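PDB 5EYF: glutamate ABC superfamily ATP binding cassette transporter, binding protein from Enterococcus faecium DO, which probably serves as the extracellular solute-binding component of an ABC transporter, capturing L-glutamate for uptake. Local coordinates for residues Ala105-Leu110 with Gly193-Glu198. Numbering follows the deposited sequence.
With MG (magnesium ion), chain D.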
loop_
_atom_site.group_PDB
_atom_site.type_symbol
_atom_site.label_atom_id
_atom_site.label_comp_id
_atom_site.label_asym_id
_atom_site.label_seq_id
_atom_site.Cartn_x
_atom_site.Cartn_y
_atom_site.Cartn_z
ATOM N N ALA B 105 0.536 -2.869 4.902
ATOM C CA ALA B 105 1.282 -4.120 5.031
ATOM C C ALA B 105 1.380 -4.828 3.678
ATOM O O ALA B 105 0.922 -4.331 2.647
ATOM C CB ALA B 105 0.646 -5.020 6.109
ATOM N N GLY B 106 1.974 -6.018 3.684
ATOM C CA GLY B 106 1.997 -6.856 2.493
ATOM C C GLY B 106 2.376 -8.256 2.886
ATOM O O GLY B 106 3.144 -8.447 3.822
ATOM N N GLN B 107 1.839 -9.241 2.175
ATOM C CA GLN B 107 2.115 -10.620 2.570
ATOM C C GLN B 107 3.562 -11.001 2.286
ATOM O O GLN B 107 4.144 -10.591 1.283
ATOM C CB GLN B 107 1.161 -11.577 1.866
ATOM C CG GLN B 107 1.206 -12.983 2.472
ATOM C CD GLN B 107 0.043 -13.828 2.017
ATOM O OE1 GLN B 107 -0.981 -13.299 1.630
ATOM N NE2 GLN B 107 0.213 -15.145 2.027
ATOM N N ALA B 108 4.139 -11.818 3.165
ATOM C CA ALA B 108 5.555 -12.160 3.079
ATOM C C ALA B 108 5.775 -13.572 3.590
ATOM O O ALA B 108 4.842 -14.255 4.017
ATOM C CB ALA B 108 6.445 -11.183 3.870
ATOM N N LEU B 109 7.035 -14.001 3.529
ATOM C CA LEU B 109 7.460 -15.338 3.931
ATOM C C LEU B 109 8.471 -15.261 5.056
ATOM O O LEU B 109 9.399 -14.459 5.008
ATOM C CB LEU B 109 8.143 -16.087 2.802
ATOM C CG LEU B 109 7.343 -16.391 1.546
ATOM C CD1 LEU B 109 8.180 -17.212 0.561
ATOM C CD2 LEU B 109 6.033 -17.103 1.868
ATOM N N LEU B 110 8.326 -16.155 6.032
ATOM C CA LEU B 110 9.305 -16.346 7.091
ATOM C C LEU B 110 9.875 -17.756 6.964
ATOM O O LEU B 110 9.112 -18.720 6.841
ATOM C CB LEU B 110 8.636 -16.166 8.465
ATOM C CG LEU B 110 9.505 -16.256 9.724
ATOM C CD1 LEU B 110 10.164 -14.919 9.947
ATOM C CD2 LEU B 110 8.695 -16.673 10.965
ATOM N N GLY B 193 10.850 -9.973 0.384
ATOM C CA GLY B 193 9.976 -8.797 0.265
ATOM C C GLY B 193 8.506 -9.154 0.456
ATOM O O GLY B 193 8.162 -10.071 1.221
ATOM N N THR B 194 7.620 -8.437 -0.253
ATOM C CA THR B 194 6.187 -8.710 -0.152
ATOM C C THR B 194 5.638 -9.071 -1.520
ATOM O O THR B 194 6.132 -8.594 -2.545
ATOM C CB THR B 194 5.376 -7.510 0.435
ATOM O OG1 THR B 194 5.554 -6.345 -0.368
ATOM C CG2 THR B 194 5.781 -7.218 1.892
ATOM N N PHE B 195 4.602 -9.905 -1.548
ATOM C CA PHE B 195 4.008 -10.278 -2.826
ATOM C C PHE B 195 2.520 -9.951 -2.894
ATOM O O PHE B 195 1.858 -10.307 -3.880
ATOM C CB PHE B 195 4.275 -11.765 -3.164
ATOM C CG PHE B 195 3.845 -12.750 -2.098
ATOM C CD1 PHE B 195 2.571 -13.309 -2.121
ATOM C CD2 PHE B 195 4.718 -13.114 -1.081
ATOM C CE1 PHE B 195 2.177 -14.235 -1.115
ATOM C CE2 PHE B 195 4.343 -14.029 -0.093
ATOM C CZ PHE B 195 3.078 -14.580 -0.102
ATOM N N THR B 196 1.988 -9.259 -1.887
ATOM C CA THR B 196 0.682 -8.630 -1.987
ATOM C C THR B 196 0.757 -7.247 -1.362
ATOM O O THR B 196 1.715 -6.912 -0.654
ATOM C CB THR B 196 -0.414 -9.395 -1.255
ATOM O OG1 THR B 196 -0.209 -9.259 0.158
ATOM C CG2 THR B 196 -0.439 -10.881 -1.645
ATOM N N ASN B 197 -0.287 -6.449 -1.584
ATOM C CA ASN B 197 -0.521 -5.276 -0.749
ATOM C C ASN B 197 -1.634 -5.597 0.234
ATOM O O ASN B 197 -2.650 -6.170 -0.154
ATOM C CB ASN B 197 -0.894 -4.073 -1.611
ATOM C CG ASN B 197 0.234 -3.671 -2.504
ATOM O OD1 ASN B 197 1.404 -3.753 -2.112
ATOM N ND2 ASN B 197 -0.091 -3.267 -3.713
ATOM N N GLU B 198 -1.439 -5.243 1.506
ATOM C CA GLU B 198 -2.423 -5.516 2.559
ATOM C C GLU B 198 -2.687 -4.215 3.294
ATOM O O GLU B 198 -2.152 -3.995 4.383
ATOM C CB GLU B 198 -1.927 -6.591 3.533
ATOM C CG GLU B 198 -1.552 -7.938 2.889
ATOM C CD GLU B 198 -2.724 -8.745 2.375
ATOM O OE1 GLU B 198 -3.826 -8.690 2.930
ATOM O OE2 GLU B 198 -2.548 -9.487 1.389
HETATM MG MG MG D . 2.832 -2.765 -0.945
HETATM O O HOH W 1 1.460 -2.493 0.545
HETATM O O HOH W 2 8.098 -12.726 0.946
HETATM O O HOH W 3 3.303 -4.637 -0.149
HETATM O O HOH W 4 4.433 -2.933 -2.268
HETATM O O HOH W 5 2.315 -0.991 -1.952
#
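Strands 103-112 and 198-205 of this periplasmic-binding-protein fold pair antiparallel beside the glutamate pocket, to which Glu198 belongs, and the loop leading into the second strand shows how an irregular segment can continue the bonding with a side-chain acceptor. Regular pairing is confined to Ala105 and Glu198, a hydrogen-bonded antiparallel pair. Glu198 N lies 2.8 Å from Ala105 O and Ala105 N 3.0 Å from Glu198 O, each donor well above the carbonyl plane it meets. One step on, the hydroxyl of Thr196, rather than a backbone carbonyl, accepts Gln107 N. With chi1 at 71°, Thr196 OG1 sits between its own backbone N and carbonyl carbon, 2.9 Å from Gln107 N, and donates to the anti lone pair of Glu198 OE2 at 2.7 Å. It thus grips one carboxylate oxygen of a pocket residue, while the other, OE1, is hydrogen-bonded to Thr87 OG1 of the glutamate site. Gly106 CA comes within 3.2 Å of Thr196 O, an approach that depends on the absence of a CB, which would clash with Thr196 O and Thr194 CB. Farther along, Phe195 N reaches Gln107 O in the carbonyl plane, at 2.9 Å. The Phe195 ring lies against Gln107, whose CB stands over one face, offset toward the rim, in a CH-pi contact. With CG anti to the backbone N (chi1 -167°), the extended Gln107 chain carries its amide obliquely past CZ of that ring, to be held by Thr172, Ser137 and Asn140. Leu109 CD2 also touches Phe195 CE2. The CB of Asn197 points away from 105-110. Four waters and Asn197 OD1 of the second subunit bind a magnesium ion; one water also donates to Ala105 O and another to Thr196 O, tying the ion to both segments, while this chain's Asn197 OD1 binds the metal directly at 2.1 Å.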